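Local coordinates for protein cucumber peeling cupredoxin (Cucumis sativus, PDB 1JER) that binds a single copper ion in a blue-copper (cupredoxin) site and probably carries electrons in the plant, at residues S19-F22 with Y23-A27; T31-V34 with G35-L38; F88-V92 with G93-S97. One frame throughout, in Å; residues are numbered along the deposited sequence.

Contact 1: residues S19-F22 with Y23-A27; sequences SPNF and YSQWA
Asn21 and Phe22 hand the chain over to the helix that carries Gln25 and Trp26: a type I turn from Ser19 to Phe22 runs straight into the first turn of helix 22-28. Asn21 O takes the amide of Gln25 at 3.0 Å from Gln25 N, and Phe22 O takes that of Trp26 at 3.1 Å from Trp26 N, the usual i to i+4 pattern. One step earlier, Pro20 O is tied to the helix start through two waters, one accepting from Tyr23 N and the other joined to Ser24 OG.

Among the side chains, the aromatic pair dominates. With its CG anti to the backbone N (chi1 -178°), Phe22 brings its CD2-CE2 edge over one face of Tyr23. The stack is T-shaped, the ring planes standing at 87° with centroids 4.8 Å apart. Phe22 CD2 sits over the centre of the Tyr23 ring, and Phe22 CE2 comes within 3.5 Å of Tyr23 CE1. The phenol's OH is held by Gly13 O and Ser15 N, and Trp14 also meets the Tyr23 ring. The Trp26 indole makes its polar contact beyond the turn, NE1 bonding to Asp10 OD1.

Chemically, then, an edge of C-H groups rests on a buried pi face whose polar end is pinned, which should limit rotation of the Tyr23 ring, about 5 Å from the side chain of the copper ligand Gln100.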
ATOM      1  N   SER A  19       8.141  10.200  24.086  1.00 37.57           N
ATOM      2  CA  SER A  19       8.681   9.062  24.886  1.00 38.31           C
ATOM      3  C   SER A  19       9.137   7.972  23.914  1.00 38.30           C
ATOM      4  O   SER A  19       8.426   7.641  22.965  1.00 35.87           O
ATOM      5  CB  SER A  19       7.555   8.465  25.743  1.00 46.79           C
ATOM      6  OG  SER A  19       7.359   9.212  26.934  1.00 75.55           O
ATOM      7  N   PRO A  20      10.306   7.402  24.159  1.00 38.39           N
ATOM      8  CA  PRO A  20      10.834   6.384  23.277  1.00 36.83           C
ATOM      9  C   PRO A  20      10.014   5.131  23.182  1.00 31.17           C
ATOM     10  O   PRO A  20      10.191   4.329  22.272  1.00 34.83           O
ATOM     11  CB  PRO A  20      12.237   6.107  23.829  1.00 39.75           C
ATOM     12  CG  PRO A  20      12.157   6.525  25.266  1.00 39.73           C
ATOM     13  CD  PRO A  20      11.225   7.705  25.279  1.00 42.75           C
ATOM     14  N   ASN A  21       9.096   4.907  24.125  1.00 27.62           N
ATOM     15  CA  ASN A  21       8.316   3.666  24.076  1.00 28.55           C
ATOM     16  C   ASN A  21       7.000   3.883  23.345  1.00 24.72           C
ATOM     17  O   ASN A  21       6.121   2.999  23.364  1.00 23.30           O
ATOM     18  CB  ASN A  21       7.934   3.320  25.560  1.00 41.39           C
ATOM     19  CG  ASN A  21       7.125   4.457  26.175  1.00 51.19           C
ATOM     20  OD1 ASN A  21       6.170   4.209  26.921  1.00 70.33           O
ATOM     21  ND2 ASN A  21       7.492   5.694  25.861  1.00 53.50           N
ATOM     22  N   PHE A  22       6.781   5.071  22.795  1.00 19.83           N
ATOM     23  CA  PHE A  22       5.496   5.372  22.192  1.00 19.41           C
ATOM     24  C   PHE A  22       4.996   4.351  21.204  1.00 16.81           C
ATOM     25  O   PHE A  22       3.828   3.917  21.238  1.00 18.68           O
ATOM     26  CB  PHE A  22       5.563   6.773  21.549  1.00 18.94           C
ATOM     27  CG  PHE A  22       4.242   7.199  20.931  1.00 21.38           C
ATOM     28  CD1 PHE A  22       3.225   7.711  21.700  1.00 27.67           C
ATOM     29  CD2 PHE A  22       4.044   7.067  19.557  1.00 20.86           C
ATOM     30  CE1 PHE A  22       2.011   8.085  21.146  1.00 27.92           C
ATOM     31  CE2 PHE A  22       2.855   7.426  18.998  1.00 23.85           C
ATOM     32  CZ  PHE A  22       1.801   7.896  19.790  1.00 26.99           C
ATOM     33  N   TYR A  23       5.783   3.984  20.192  1.00 15.13           N
ATOM     34  CA  TYR A  23       5.198   3.116  19.142  1.00 12.88           C
ATOM     35  C   TYR A  23       5.117   1.684  19.610  1.00 17.37           C
ATOM     36  O   TYR A  23       4.285   0.923  19.111  1.00 19.32           O
ATOM     37  CB  TYR A  23       6.099   3.200  17.866  1.00 14.65           C
ATOM     38  CG  TYR A  23       5.779   4.545  17.209  1.00 15.04           C
ATOM     39  CD1 TYR A  23       4.561   4.796  16.669  1.00 13.78           C
ATOM     40  CD2 TYR A  23       6.765   5.553  17.218  1.00 17.43           C
ATOM     41  CE1 TYR A  23       4.266   6.032  16.074  1.00 19.31           C
ATOM     42  CE2 TYR A  23       6.450   6.781  16.664  1.00 15.86           C
ATOM     43  CZ  TYR A  23       5.246   7.019  16.097  1.00 19.63           C
ATOM     44  OH  TYR A  23       4.930   8.270  15.575  1.00 19.19           O
ATOM     45  N   SER A  24       5.950   1.298  20.591  1.00 15.58           N
ATOM     46  CA  SER A  24       5.764  -0.115  21.015  1.00 23.56           C
ATOM     47  C   SER A  24       4.562  -0.224  21.910  1.00 22.76           C
ATOM     48  O   SER A  24       3.838  -1.228  21.933  1.00 20.97           O
ATOM     49  CB  SER A  24       7.022  -0.741  21.512  1.00 32.73           C
ATOM     50  OG  SER A  24       7.473  -0.113  22.688  1.00 40.01           O
ATOM     51  N   GLN A  25       4.184   0.865  22.625  1.00 19.24           N
ATOM     52  CA  GLN A  25       2.896   0.733  23.346  1.00 20.79           C
ATOM     53  C   GLN A  25       1.742   0.741  22.367  1.00 22.60           C
ATOM     54  O   GLN A  25       0.696   0.113  22.580  1.00 21.74           O
ATOM     55  CB  GLN A  25       2.751   1.894  24.350  1.00 30.49           C
ATOM     56  CG  GLN A  25       3.655   1.689  25.575  1.00 42.78           C
ATOM     57  CD  GLN A  25       3.497   2.757  26.627  1.00 50.03           C
ATOM     58  OE1 GLN A  25       3.262   3.928  26.333  1.00 57.73           O
ATOM     59  NE2 GLN A  25       3.651   2.364  27.890  1.00 56.10           N
ATOM     60  N   TRP A  26       1.867   1.513  21.266  1.00 17.20           N
ATOM     61  CA  TRP A  26       0.773   1.580  20.311  1.00 17.11           C
ATOM     62  C   TRP A  26       0.579   0.204  19.681  1.00 19.43           C
ATOM     63  O   TRP A  26      -0.539  -0.315  19.583  1.00 19.87           O
ATOM     64  CB  TRP A  26       1.190   2.608  19.163  1.00 18.48           C
ATOM     65  CG  TRP A  26       0.160   2.535  18.048  1.00 18.08           C
ATOM     66  CD1 TRP A  26      -1.052   3.150  18.033  1.00 17.41           C
ATOM     67  CD2 TRP A  26       0.277   1.810  16.813  1.00 15.99           C
ATOM     68  NE1 TRP A  26      -1.709   2.821  16.853  1.00 17.94           N
ATOM     69  CE2 TRP A  26      -0.910   2.011  16.105  1.00 17.29           C
ATOM     70  CE3 TRP A  26       1.272   1.008  16.253  1.00 16.83           C
ATOM     71  CZ2 TRP A  26      -1.174   1.436  14.846  1.00 18.00           C
ATOM     72  CZ3 TRP A  26       1.018   0.445  15.018  1.00 19.27           C
ATOM     73  CH2 TRP A  26      -0.175   0.660  14.319  1.00 20.05           C
ATOM     74  N   ALA A  27       1.676  -0.437  19.276  1.00 18.61           N
ATOM     75  CA  ALA A  27       1.589  -1.746  18.618  1.00 17.56           C
ATOM     76  C   ALA A  27       1.038  -2.807  19.583  1.00 20.45           C
ATOM     77  O   ALA A  27       0.261  -3.664  19.140  1.00 18.58           O
ATOM     78  CB  ALA A  27       2.975  -2.182  18.150  1.00 17.72           C
TER
HETATM   79  O   HOH W   1       8.689   4.793  20.084  1.00 25.02           O
HETATM   80  O   HOH W   2       9.011   1.642  21.234  1.00 46.63           O

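Contact 2: residues T31-V34 with G35-L38; sequences TFRV and GDSL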
ATOM      1  N   THR A  31      -4.017  -6.020  17.158  1.00 15.90           N
ATOM      2  CA  THR A  31      -3.668  -7.376  16.626  1.00 14.55           C
ATOM      3  C   THR A  31      -3.513  -7.199  15.096  1.00 15.56           C
ATOM      4  O   THR A  31      -4.409  -6.563  14.497  1.00 17.25           O
ATOM      5  CB  THR A  31      -4.809  -8.352  16.897  1.00 17.05           C
ATOM      6  OG1 THR A  31      -4.818  -8.623  18.292  1.00 19.05           O
ATOM      7  CG2 THR A  31      -4.619  -9.682  16.175  1.00 20.53           C
ATOM      8  N   PHE A  32      -2.406  -7.618  14.539  1.00 15.68           N
ATOM      9  CA  PHE A  32      -2.172  -7.371  13.095  1.00 20.22           C
ATOM     10  C   PHE A  32      -2.287  -8.712  12.347  1.00 17.40           C
ATOM     11  O   PHE A  32      -1.601  -9.643  12.752  1.00 16.76           O
ATOM     12  CB  PHE A  32      -0.704  -6.868  12.942  1.00 18.05           C
ATOM     13  CG  PHE A  32      -0.510  -5.535  13.670  1.00 18.62           C
ATOM     14  CD1 PHE A  32      -0.974  -4.360  13.107  1.00 19.10           C
ATOM     15  CD2 PHE A  32       0.104  -5.506  14.909  1.00 19.47           C
ATOM     16  CE1 PHE A  32      -0.809  -3.156  13.785  1.00 19.91           C
ATOM     17  CE2 PHE A  32       0.251  -4.297  15.604  1.00 18.78           C
ATOM     18  CZ  PHE A  32      -0.211  -3.123  15.035  1.00 17.57           C
ATOM     19  N   ARG A  33      -3.096  -8.755  11.312  1.00 18.21           N
ATOM     20  CA  ARG A  33      -3.272 -10.039  10.572  1.00 16.77           C
ATOM     21  C   ARG A  33      -2.839  -9.879   9.120  1.00 23.53           C
ATOM     22  O   ARG A  33      -2.968  -8.777   8.554  1.00 19.31           O
ATOM     23  CB  ARG A  33      -4.771 -10.373  10.565  1.00 17.92           C
ATOM     24  CG  ARG A  33      -5.317 -10.634  11.972  1.00 23.79           C
ATOM     25  CD  ARG A  33      -6.810 -10.995  11.881  1.00 27.34           C
ATOM     26  NE  ARG A  33      -7.363 -11.216  13.219  1.00 31.39           N
ATOM     27  CZ  ARG A  33      -7.227 -12.353  13.894  1.00 43.14           C
ATOM     28  NH1 ARG A  33      -6.356 -13.289  13.495  1.00 38.40           N
ATOM     29  NH2 ARG A  33      -7.978 -12.618  14.969  1.00 44.61           N
ATOM     30  N   VAL A  34      -2.377 -10.967   8.532  1.00 17.38           N
ATOM     31  CA  VAL A  34      -1.938 -10.948   7.118  1.00 16.56           C
ATOM     32  C   VAL A  34      -3.067 -10.351   6.306  1.00 18.09           C
ATOM     33  O   VAL A  34      -4.230 -10.634   6.570  1.00 20.84           O
ATOM     34  CB  VAL A  34      -1.688 -12.412   6.641  1.00 21.50           C
ATOM     35  CG1 VAL A  34      -1.513 -12.441   5.141  1.00 30.12           C
ATOM     36  CG2 VAL A  34      -0.439 -12.960   7.324  1.00 20.37           C
ATOM     37  N   GLY A  35      -2.763  -9.441   5.380  1.00 17.88           N
ATOM     38  CA  GLY A  35      -3.871  -8.786   4.653  1.00 18.87           C
ATOM     39  C   GLY A  35      -4.116  -7.383   5.159  1.00 22.92           C
ATOM     40  O   GLY A  35      -4.632  -6.509   4.463  1.00 20.12           O
ATOM     41  N   ASP A  36      -3.772  -7.126   6.435  1.00 20.06           N
ATOM     42  CA  ASP A  36      -4.033  -5.735   6.933  1.00 16.06           C
ATOM     43  C   ASP A  36      -2.903  -4.857   6.317  1.00 19.01           C
ATOM     44  O   ASP A  36      -1.936  -5.339   5.807  1.00 19.00           O
ATOM     45  CB  ASP A  36      -3.692  -5.752   8.469  1.00 16.08           C
ATOM     46  CG  ASP A  36      -4.821  -6.355   9.267  1.00 20.75           C
ATOM     47  OD1 ASP A  36      -5.853  -6.727   8.674  1.00 19.99           O
ATOM     48  OD2 ASP A  36      -4.679  -6.486  10.508  1.00 20.62           O
ATOM     49  N   SER A  37      -3.126  -3.533   6.511  1.00 17.08           N
ATOM     50  CA  SER A  37      -2.058  -2.621   6.019  1.00 19.21           C
ATOM     51  C   SER A  37      -1.745  -1.637   7.174  1.00 16.26           C
ATOM     52  O   SER A  37      -2.520  -1.489   8.098  1.00 17.05           O
ATOM     53  CB  SER A  37      -2.708  -1.770   4.864  1.00 22.03           C
ATOM     54  OG  SER A  37      -2.916  -2.619   3.731  1.00 21.79           O
ATOM     55  N   LEU A  38      -0.591  -0.984   7.023  1.00 16.59           N
ATOM     56  CA  LEU A  38      -0.161   0.000   8.051  1.00 14.01           C
ATOM     57  C   LEU A  38      -0.048   1.354   7.241  1.00 15.52           C
ATOM     58  O   LEU A  38       0.609   1.326   6.227  1.00 19.33           O
ATOM     59  CB  LEU A  38       1.301  -0.305   8.418  1.00 18.17           C
ATOM     60  CG  LEU A  38       1.578  -1.446   9.360  1.00 23.33           C
ATOM     61  CD1 LEU A  38       3.042  -1.445   9.784  1.00 20.37           C
ATOM     62  CD2 LEU A  38       0.648  -1.371  10.581  1.00 23.20           C
TER
HETATM   63  O   HOH W   3      -6.749  -7.019  13.127  1.00 40.67           O
HETATM   64  O   HOH W   4      -6.491  -9.370   7.300  1.00 29.66           O
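Arg33 and Asp36 close a type II turn, Asp36 N giving a 2.8 Å hydrogen bond to Arg33 O, and the chain leaves at 123° to its incoming direction. Gly35, at positive phi, takes a conformation in which a side chain would collide with Val34 O.

The carboxylate of Asp36 folds back across the turn. Its CG lies anti to the carbonyl carbon (chi1 -79°), which carries OD2 to 2.9 Å from Arg33 N; the N-H points almost straight at the oxygen (174°) but meets it from above the carboxylate plane. OD2 also receives His6 NE2, while OD1 takes Thr4 N and a water that bridges to Val34 O. With an alanine here, Arg33 N, Thr4 N and His6 NE2 would probably lose the carboxylate they share. Separately, Phe32 CE1 touches Leu38 CD2 at 3.9 Å, the two side chains crossing at about a right angle, and both reach Ile104.

This is a type II beta turn with the Asp36 carboxylate bonded back to Arg33 N, joining the two sheets of the cupredoxin sandwich, from edge strand 32-33 of one to strand 37-40 of the other.

Contact 3: residues F88-V92 with G93-S97; sequences FVCTV and GTHCS. With CU (copper (II) ion), chain B.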
ATOM      1  N   PHE A  88       9.999  -1.536  11.132  1.00 17.69           N
ATOM      2  CA  PHE A  88      10.001  -0.357  10.200  1.00 15.11           C
ATOM      3  C   PHE A  88      10.693   0.792  10.955  1.00 18.42           C
ATOM      4  O   PHE A  88      10.495   0.959  12.159  1.00 17.96           O
ATOM      5  CB  PHE A  88       8.557   0.069   9.958  1.00 17.16           C
ATOM      6  CG  PHE A  88       7.722  -0.989   9.252  1.00 21.85           C
ATOM      7  CD1 PHE A  88       7.716  -1.066   7.882  1.00 20.81           C
ATOM      8  CD2 PHE A  88       6.978  -1.890  10.039  1.00 20.17           C
ATOM      9  CE1 PHE A  88       6.990  -2.061   7.227  1.00 20.62           C
ATOM     10  CE2 PHE A  88       6.281  -2.886   9.369  1.00 20.10           C
ATOM     11  CZ  PHE A  88       6.259  -2.942   8.003  1.00 18.46           C
ATOM     12  N   VAL A  89      11.422   1.613  10.194  1.00 15.81           N
ATOM     13  CA  VAL A  89      12.074   2.740  10.897  1.00 14.28           C
ATOM     14  C   VAL A  89      12.009   3.961   9.956  1.00 17.13           C
ATOM     15  O   VAL A  89      11.707   3.837   8.790  1.00 18.97           O
ATOM     16  CB  VAL A  89      13.577   2.439  11.108  1.00 16.78           C
ATOM     17  CG1 VAL A  89      13.746   1.211  12.009  1.00 19.69           C
ATOM     18  CG2 VAL A  89      14.247   2.157   9.765  1.00 18.56           C
ATOM     19  N   CYS A  90      12.361   5.087  10.551  1.00 13.75           N
ATOM     20  CA  CYS A  90      12.599   6.297   9.751  1.00 12.02           C
ATOM     21  C   CYS A  90      14.143   6.451   9.702  1.00 14.33           C
ATOM     22  O   CYS A  90      14.785   6.317  10.754  1.00 16.54           O
ATOM     23  CB  CYS A  90      12.055   7.524  10.552  1.00 14.56           C
ATOM     24  SG  CYS A  90      12.487   9.041   9.592  1.00 18.11           S
ATOM     25  N   THR A  91      14.690   6.612   8.512  1.00 16.33           N
ATOM     26  CA  THR A  91      16.152   6.626   8.371  1.00 17.02           C
ATOM     27  C   THR A  91      16.696   8.040   8.341  1.00 18.92           C
ATOM     28  O   THR A  91      17.876   8.259   8.102  1.00 18.96           O
ATOM     29  CB  THR A  91      16.625   5.869   7.127  1.00 19.12           C
ATOM     30  OG1 THR A  91      16.174   6.501   5.945  1.00 21.39           O
ATOM     31  CG2 THR A  91      16.082   4.438   7.105  1.00 19.78           C
ATOM     32  N   VAL A  92      15.837   9.028   8.614  1.00 18.26           N
ATOM     33  CA  VAL A  92      16.365  10.425   8.611  1.00 15.85           C
ATOM     34  C   VAL A  92      17.124  10.680   9.875  1.00 18.52           C
ATOM     35  O   VAL A  92      16.666  10.460  10.981  1.00 18.46           O
ATOM     36  CB  VAL A  92      15.207  11.407   8.468  1.00 17.86           C
ATOM     37  CG1 VAL A  92      15.612  12.835   8.793  1.00 22.45           C
ATOM     38  CG2 VAL A  92      14.521  11.291   7.134  1.00 19.61           C
ATOM     39  N   GLY A  93      18.363  11.243   9.729  1.00 17.00           N
ATOM     40  CA  GLY A  93      19.079  11.681  10.892  1.00 17.38           C
ATOM     41  C   GLY A  93      19.126  10.814  12.079  1.00 19.62           C
ATOM     42  O   GLY A  93      19.562   9.634  11.991  1.00 19.85           O
ATOM     43  N   THR A  94      18.756  11.314  13.255  1.00 19.44           N
ATOM     44  CA  THR A  94      18.796  10.458  14.466  1.00 19.67           C
ATOM     45  C   THR A  94      17.402   9.978  14.850  1.00 18.54           C
ATOM     46  O   THR A  94      17.174   9.551  16.001  1.00 21.13           O
ATOM     47  CB  THR A  94      19.339  11.308  15.655  1.00 22.03           C
ATOM     48  OG1 THR A  94      18.537  12.476  15.777  1.00 25.72           O
ATOM     49  CG2 THR A  94      20.751  11.824  15.286  1.00 24.12           C
ATOM     50  N   HIS A  95      16.430  10.081  13.954  1.00 17.45           N
ATOM     51  CA  HIS A  95      15.041   9.759  14.334  1.00 17.66           C
ATOM     52  C   HIS A  95      14.902   8.338  14.854  1.00 21.06           C
ATOM     53  O   HIS A  95      14.205   8.063  15.838  1.00 18.07           O
ATOM     54  CB  HIS A  95      14.142   9.982  13.122  1.00 14.82           C
ATOM     55  CG  HIS A  95      14.109  11.411  12.683  1.00 16.73           C
ATOM     56  ND1 HIS A  95      13.256  11.854  11.723  1.00 16.64           N
ATOM     57  CD2 HIS A  95      14.825  12.489  13.082  1.00 17.66           C
ATOM     58  CE1 HIS A  95      13.405  13.149  11.509  1.00 20.12           C
ATOM     59  NE2 HIS A  95      14.372  13.562  12.338  1.00 16.90           N
ATOM     60  N   CYS A  96      15.559   7.380  14.184  1.00 17.63           N
ATOM     61  CA  CYS A  96      15.392   5.984  14.685  1.00 16.86           C
ATOM     62  C   CYS A  96      15.973   5.871  16.064  1.00 19.00           C
ATOM     63  O   CYS A  96      15.383   5.324  16.998  1.00 19.31           O
ATOM     64  CB  CYS A  96      16.090   5.070  13.677  1.00 16.10           C
ATOM     65  SG  CYS A  96      16.148   3.321  14.103  1.00 18.62           S
ATOM     66  N   SER A  97      17.187   6.430  16.297  1.00 18.54           N
ATOM     67  CA  SER A  97      17.725   6.305  17.662  1.00 20.15           C
ATOM     68  C   SER A  97      16.849   6.996  18.714  1.00 20.61           C
ATOM     69  O   SER A  97      17.043   6.665  19.879  1.00 23.78           O
ATOM     70  CB  SER A  97      19.092   7.067  17.738  1.00 20.92           C
ATOM     71  OG  SER A  97      19.975   6.431  16.844  1.00 31.57           O
TER
HETATM   72 CU    CU B 138      11.822  10.701  10.835  1.00 17.32          CU
HETATM   73  O   HOH W   5      16.924   7.603  11.680  1.00 15.65           O
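A chi1 of 176° swings Cys90 SG to the side of CB opposite the backbone N, while His95 sets its CG anti to its carbonyl carbon (chi1 -64°), and the two groups converge on copper. The metal lies 2.2 Å from Cys90 SG and 2.0 Å from His95 ND1; His47 and Gln100 complete the site, glutamine being the stellacyanin ligand where most blue copper proteins have methionine. Cys90 SG also accepts a hydrogen bond from Val92 N, 3.5 Å away (N-H...S angle 163°), which probably draws off some of its negative charge.

Between the two ligands the chain makes a type II' turn, Val92 to His95, with Gly93 at positive phi. His95 N reaches Val92 O at 3.0 Å, and this same carbonyl oxygen lies 3.1 Å above the imidazole plane, toward the rim. Val92 and His95 run side by side: Val92 CG1 makes a CH-pi contact over the ring, 3.9 Å from its centroid. Metal bond, carbonyl and methyl together probably leave the imidazole little freedom to turn. Within the loop a water accepts from Cys96 N and lies close to both Cys90 O and Val92 O.

Farther back, Val89 CG1 packs on Cys96 SG at 3.8 Å, the sulfur being in a disulfide with Cys61. The ligand loop leaves strand 84-89, which pairs with strands 50-52 and 101-107 on its two sides, and heads back toward strand 101-107.

The three contacts follow in series along the chain. Contact 1 starts helix 22-28, contact 2 passes from strand 32-33 to strand 37-40, and contact 3 is the ligand loop between strands 84-89 and 101-107. Contacts 1 and 2, with centres 18 Å apart, touch where Trp26 CZ3 meets Phe32 CZ at 3.8 Å. Contacts 2 and 3 lie on opposite sides of the chain's centre, 23 Å between centres, yet meet in the interior through Leu38 and Phe88, and share the four-stranded sheet. Contacts 1 and 3 do not touch, their nearest atoms being about 6 Å apart. The copper loop thus occupies one end of the sandwich and the type II turn lies far from it.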